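Local coordinates for protein carboxynorspermidine decarboxylase (Campylobacter jejuni subsp. jejuni 81116, PDB 3N29) that decarboxylates carboxynorspermidine, probably to norspermidine in polyamine synthesis, with the help of pyridoxal-5'-phosphate, at residues L74-F79 / K93-S98; E113-S118 / S133-F138. One frame throughout, in Å; residues are numbered along the deposited sequence.

Contact 1 of 2, residues L74-F79 / K93-S98. With PLP (pyridoxal-5'-phosphate), chain C.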
# COMPACT_ATOMS: atom_id res chain seq x y z
N LEU A 74 -7.82 -12.86 18.18
CA LEU A 74 -7.83 -11.73 17.23
C LEU A 74 -6.73 -12.06 16.20
O LEU A 74 -5.56 -12.15 16.55
CB LEU A 74 -7.46 -10.42 17.92
CG LEU A 74 -7.00 -9.20 17.04
CD1 LEU A 74 -8.12 -8.90 16.09
CD2 LEU A 74 -6.54 -8.00 17.98
N ALA A 75 -7.10 -12.14 14.93
CA ALA A 75 -6.09 -12.21 13.84
C ALA A 75 -5.56 -10.78 13.52
O ALA A 75 -6.28 -9.97 12.98
CB ALA A 75 -6.74 -12.82 12.54
N LEU A 76 -4.34 -10.48 13.93
CA LEU A 76 -3.73 -9.12 13.82
C LEU A 76 -3.57 -8.60 12.35
O LEU A 76 -3.50 -7.36 12.18
CB LEU A 76 -2.36 -9.09 14.48
CG LEU A 76 -2.46 -9.06 16.07
CD1 LEU A 76 -1.05 -9.33 16.64
CD2 LEU A 76 -2.98 -7.73 16.62
N LYS A 77 -3.57 -9.50 11.38
CA LYS A 77 -3.50 -9.14 9.97
C LYS A 77 -4.44 -8.02 9.62
O LYS A 77 -4.10 -7.09 9.01
CB LYS A 77 -3.84 -10.35 9.05
CG LYS A 77 -3.41 -9.99 7.52
CD LYS A 77 -3.66 -11.12 6.51
CE LYS A 77 -4.61 -12.04 7.21
NZ LYS A 77 -5.17 -13.28 6.34
N GLY A 78 -5.69 -8.13 10.03
CA GLY A 78 -6.66 -7.13 9.64
C GLY A 78 -6.92 -6.01 10.66
O GLY A 78 -7.38 -4.93 10.28
N PHE A 79 -6.69 -6.27 11.92
CA PHE A 79 -7.05 -5.33 12.97
C PHE A 79 -6.00 -5.40 14.06
O PHE A 79 -5.86 -6.46 14.67
CB PHE A 79 -8.43 -5.66 13.54
CG PHE A 79 -8.92 -4.74 14.61
CD1 PHE A 79 -9.59 -3.58 14.29
CD2 PHE A 79 -8.70 -5.01 15.96
CE1 PHE A 79 -10.08 -2.74 15.30
CE2 PHE A 79 -9.16 -4.13 16.97
CZ PHE A 79 -9.85 -3.01 16.63
N LYS A 93 -9.09 -14.55 23.81
CA LYS A 93 -8.04 -15.27 24.50
C LYS A 93 -6.65 -14.93 24.09
O LYS A 93 -5.68 -15.39 24.70
CB LYS A 93 -8.21 -16.73 24.21
CG LYS A 93 -9.54 -17.27 24.70
CD LYS A 93 -9.60 -17.22 26.21
CE LYS A 93 -10.85 -17.88 26.74
NZ LYS A 93 -10.94 -17.74 28.26
N GLY A 94 -6.49 -14.27 22.94
CA GLY A 94 -5.14 -13.99 22.54
C GLY A 94 -5.17 -13.53 21.09
O GLY A 94 -6.22 -13.05 20.65
N CYS A 95 -3.99 -13.59 20.45
CA CYS A 95 -3.81 -13.12 19.05
C CYS A 95 -3.22 -14.22 18.17
O CYS A 95 -2.39 -15.05 18.61
CB CYS A 95 -2.80 -12.02 19.02
SG CYS A 95 -3.38 -10.54 19.81
N THR A 96 -3.66 -14.21 16.92
CA THR A 96 -3.01 -14.96 15.89
C THR A 96 -2.11 -14.04 15.08
O THR A 96 -2.51 -12.92 14.67
CB THR A 96 -4.01 -15.60 14.94
OG1 THR A 96 -4.62 -16.66 15.65
CG2 THR A 96 -3.26 -16.24 13.74
N CYS A 97 -0.91 -14.52 14.85
CA CYS A 97 0.21 -13.76 14.35
C CYS A 97 0.88 -14.45 13.19
O CYS A 97 1.00 -15.67 13.14
CB CYS A 97 1.25 -13.60 15.47
SG CYS A 97 0.50 -12.96 16.97
N SER A 98 1.38 -13.67 12.25
CA SER A 98 1.95 -14.23 11.07
C SER A 98 3.49 -14.44 11.14
O SER A 98 4.16 -14.84 10.15
CB SER A 98 1.69 -13.24 9.93
OG SER A 98 2.45 -12.06 10.19
N1 PLP C . -6.08 -16.68 10.12
C2 PLP C . -5.26 -16.69 9.03
C2A PLP C . -4.24 -17.79 8.87
C3 PLP C . -5.37 -15.62 8.09
O3 PLP C . -4.53 -15.61 6.97
C4 PLP C . -6.31 -14.59 8.27
C4A PLP C . -6.37 -13.44 7.28
C5 PLP C . -7.17 -14.63 9.38
C6 PLP C . -7.02 -15.70 10.29
C5A PLP C . -8.21 -13.56 9.62
O4P PLP C . -9.05 -13.39 8.51
P PLP C . -10.28 -12.40 8.54
O1P PLP C . -9.73 -11.04 8.95
O2P PLP C . -11.27 -12.91 9.60
O3P PLP C . -10.93 -12.45 7.23
O HOH W 1 -2.46 -12.15 11.88
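Leu76, one residue past the end of its strand, leans its side chain across the next strand and settles against Cys95 and Cys97. Start at CB, which lies 3.8 Å from Thr96 O, the carbonyl that also accepts from the backbone of the same leucine. With chi1 at -76°, CG stands beside the backbone N and comes 4.1 Å from Cys95 SG. At the tip, CD1 touches both cysteines, meeting Cys95 CB and lying 4.0 Å from Cys97 SG.

The backbones meet as parallel strands, Leu74 paired with Cys95 and Ala75 with Thr96. Leu74 N donates to Gly94 O, and Thr96 N answers with a 2.8 Å bond to Leu74 O, arriving 40° above the carbonyl plane. Leu76 N then closes the series on Thr96 O at 3.1 Å. Thr96 O accepts a second hydrogen bond, from a water that in turn accepts from Lys77 N at 2.9 Å, so one carbonyl serves the last strand bond and, through the water, the turn that follows.

That turn starts Lys77 toward the cofactor. Its chain bends at chi3 (17°), and NZ is joined covalently to PLP C4A (1.5 Å), consistent with the lysine Schiff base of a PLP enzyme, though the modelled bond is long for a double one. Ala75 CB, on the same sheet face as Thr96, packs 3.4 Å from PLP C5A, while Thr96 OG1 is hydrogen-bonded to Glu269 of the cofactor pocket.

Strand 71-75, helix 85-91 and strand 94-97 form a beta-alpha-beta unit, the first of the eight-stranded beta/alpha barrel. Leu74, Leu76 and Cys95 touch Met85 of that helix, Cys95 and Cys97 pack on Ala106 of helix 100-109, and strand 113-118 flanks 94-97 on its other edge.

Contact 2 of 2, residues E113-S118 / S133-F138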
# COMPACT_ATOMS: atom_id res chain seq x y z
N GLU A 113 -2.56 -15.22 25.01
CA GLU A 113 -2.06 -16.31 24.17
C GLU A 113 -1.58 -15.79 22.80
O GLU A 113 -2.09 -14.86 22.28
CB GLU A 113 -3.13 -17.33 23.90
CG GLU A 113 -3.65 -18.02 25.10
CD GLU A 113 -4.38 -19.32 24.80
OE1 GLU A 113 -4.75 -19.99 25.73
OE2 GLU A 113 -4.62 -19.65 23.66
N ILE A 114 -0.52 -16.38 22.31
CA ILE A 114 0.06 -16.02 21.04
C ILE A 114 0.17 -17.25 20.16
O ILE A 114 0.79 -18.19 20.53
CB ILE A 114 1.44 -15.42 21.24
CG1 ILE A 114 1.38 -14.12 22.02
CG2 ILE A 114 2.12 -15.25 19.94
CD1 ILE A 114 2.65 -13.53 22.22
N HIS A 115 -0.45 -17.19 19.00
CA HIS A 115 -0.46 -18.26 18.03
C HIS A 115 0.13 -17.75 16.72
O HIS A 115 -0.42 -16.90 16.09
CB HIS A 115 -1.88 -18.70 17.78
CG HIS A 115 -2.55 -19.26 18.99
ND1 HIS A 115 -3.04 -20.53 19.04
CD2 HIS A 115 -2.79 -18.72 20.20
CE1 HIS A 115 -3.57 -20.76 20.22
NE2 HIS A 115 -3.44 -19.67 20.94
N THR A 116 1.20 -18.37 16.30
CA THR A 116 1.95 -17.94 15.13
C THR A 116 1.94 -18.96 13.99
O THR A 116 2.14 -20.13 14.19
CB THR A 116 3.38 -17.60 15.52
OG1 THR A 116 3.39 -16.77 16.66
CG2 THR A 116 4.09 -16.94 14.40
N TYR A 117 1.69 -18.47 12.79
CA TYR A 117 1.63 -19.28 11.61
C TYR A 117 2.33 -18.44 10.57
O TYR A 117 2.05 -17.24 10.44
CB TYR A 117 0.17 -19.49 11.11
CG TYR A 117 0.20 -19.84 9.66
CD1 TYR A 117 0.69 -21.08 9.22
CD2 TYR A 117 -0.16 -18.88 8.69
CE1 TYR A 117 0.77 -21.39 7.85
CE2 TYR A 117 -0.05 -19.15 7.31
CZ TYR A 117 0.43 -20.40 6.90
OH TYR A 117 0.51 -20.61 5.54
N SER A 118 3.18 -19.07 9.78
CA SER A 118 3.78 -18.38 8.65
C SER A 118 3.98 -19.35 7.51
O SER A 118 4.34 -20.47 7.75
CB SER A 118 5.11 -17.84 9.02
OG SER A 118 5.73 -17.31 7.90
N SER A 133 5.53 -17.70 21.53
CA SER A 133 4.29 -18.33 21.07
C SER A 133 3.82 -19.49 21.90
O SER A 133 4.63 -20.29 22.34
CB SER A 133 4.50 -18.83 19.63
OG SER A 133 4.93 -17.73 18.85
N HIS A 134 2.51 -19.58 22.12
CA HIS A 134 1.93 -20.79 22.70
C HIS A 134 1.78 -21.92 21.68
O HIS A 134 2.16 -23.08 21.96
CB HIS A 134 0.62 -20.47 23.40
CG HIS A 134 0.82 -19.50 24.50
ND1 HIS A 134 0.90 -18.14 24.27
CD2 HIS A 134 1.08 -19.68 25.83
CE1 HIS A 134 1.17 -17.52 25.41
NE2 HIS A 134 1.28 -18.43 26.38
N HIS A 135 1.23 -21.58 20.51
CA HIS A 135 1.13 -22.47 19.39
C HIS A 135 1.99 -21.96 18.22
O HIS A 135 2.03 -20.75 17.98
CB HIS A 135 -0.29 -22.47 18.88
CG HIS A 135 -1.26 -23.16 19.78
ND1 HIS A 135 -2.53 -23.51 19.35
CD2 HIS A 135 -1.19 -23.54 21.08
CE1 HIS A 135 -3.16 -24.15 20.33
NE2 HIS A 135 -2.37 -24.17 21.39
N ILE A 136 2.63 -22.89 17.50
CA ILE A 136 3.26 -22.61 16.23
C ILE A 136 2.68 -23.55 15.16
O ILE A 136 2.64 -24.77 15.33
CB ILE A 136 4.77 -22.69 16.31
CG1 ILE A 136 5.33 -21.56 17.21
CG2 ILE A 136 5.44 -22.48 14.88
CD1 ILE A 136 6.88 -21.78 17.57
N VAL A 137 2.26 -22.98 14.03
CA VAL A 137 1.64 -23.79 12.99
C VAL A 137 2.51 -23.67 11.80
O VAL A 137 2.82 -22.52 11.35
CB VAL A 137 0.24 -23.34 12.63
CG1 VAL A 137 -0.28 -24.05 11.35
CG2 VAL A 137 -0.69 -23.57 13.81
N PHE A 138 2.94 -24.82 11.31
CA PHE A 138 3.76 -24.84 10.09
C PHE A 138 2.95 -25.00 8.80
O PHE A 138 1.88 -25.61 8.76
CB PHE A 138 4.81 -25.94 10.18
CG PHE A 138 5.78 -25.78 11.36
CD1 PHE A 138 6.77 -24.81 11.34
CD2 PHE A 138 5.63 -26.61 12.53
CE1 PHE A 138 7.64 -24.67 12.42
CE2 PHE A 138 6.47 -26.46 13.59
CZ PHE A 138 7.50 -25.50 13.53
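The His115 and His135 side chains lie side by side and point the same way, because CG stands beside the backbone N in each (chi1 -63° in His115). Their rings are turned 59° to each other, with centroids 4.1 Å apart. CE1 of His115 sits over one face of the His135 ring, offset toward its rim. Glu113 holds the His115 ring from the far nitrogen: NE2 donates to Glu113 OE2 at 3.0 Å, almost in the ring plane, and the carboxylate's other oxygen, OE1, forms a salt bridge with Lys71.

His134 uses its ring as an acceptor: ND1 takes the N-H of Ile114 at 3.0 Å, tilted out of the ring plane. His134 N donates back to Ile114 O at 2.7 Å. Thr116, on the sheet face away from His115 and His135, donates from OG1 to Ser133 OG (2.8 Å), which is also bonded to Ile129 O of helix 123-132. Farther along, Tyr117 CD1 rests on Val137 CG1 at 3.8 Å.

Parallel strands 113-118 and 135-138 are joined by helix 123-132 as the third beta-alpha-beta unit of the barrel. From other strands, Tyr267 meets both histidine rings and Trp232 stacks on His135, while helix 100-109 covers Ile114 and Thr116.

How the contacts relate
Contacts 1 and 2 follow one another along the chain and around the same parallel barrel, their centres 10 Å apart. Strands 94-97 and 113-118 are the seam between them: Cys97 N lies 2.7 Å from His115 O and Cys97 O lies 2.9 Å from Tyr117 N, both probable hydrogen bonds, so the sheet runs unbroken from 71-75 to 135-138. Contact 1 carries the lysine bonded to the cofactor, and the Ala75 side chain is about 9 Å from bound norspermidine. Contact 2 reaches the cofactor through Tyr117, whose side chain is about 4 Å from PLP, while its histidine pair lies nearer the start of the strands.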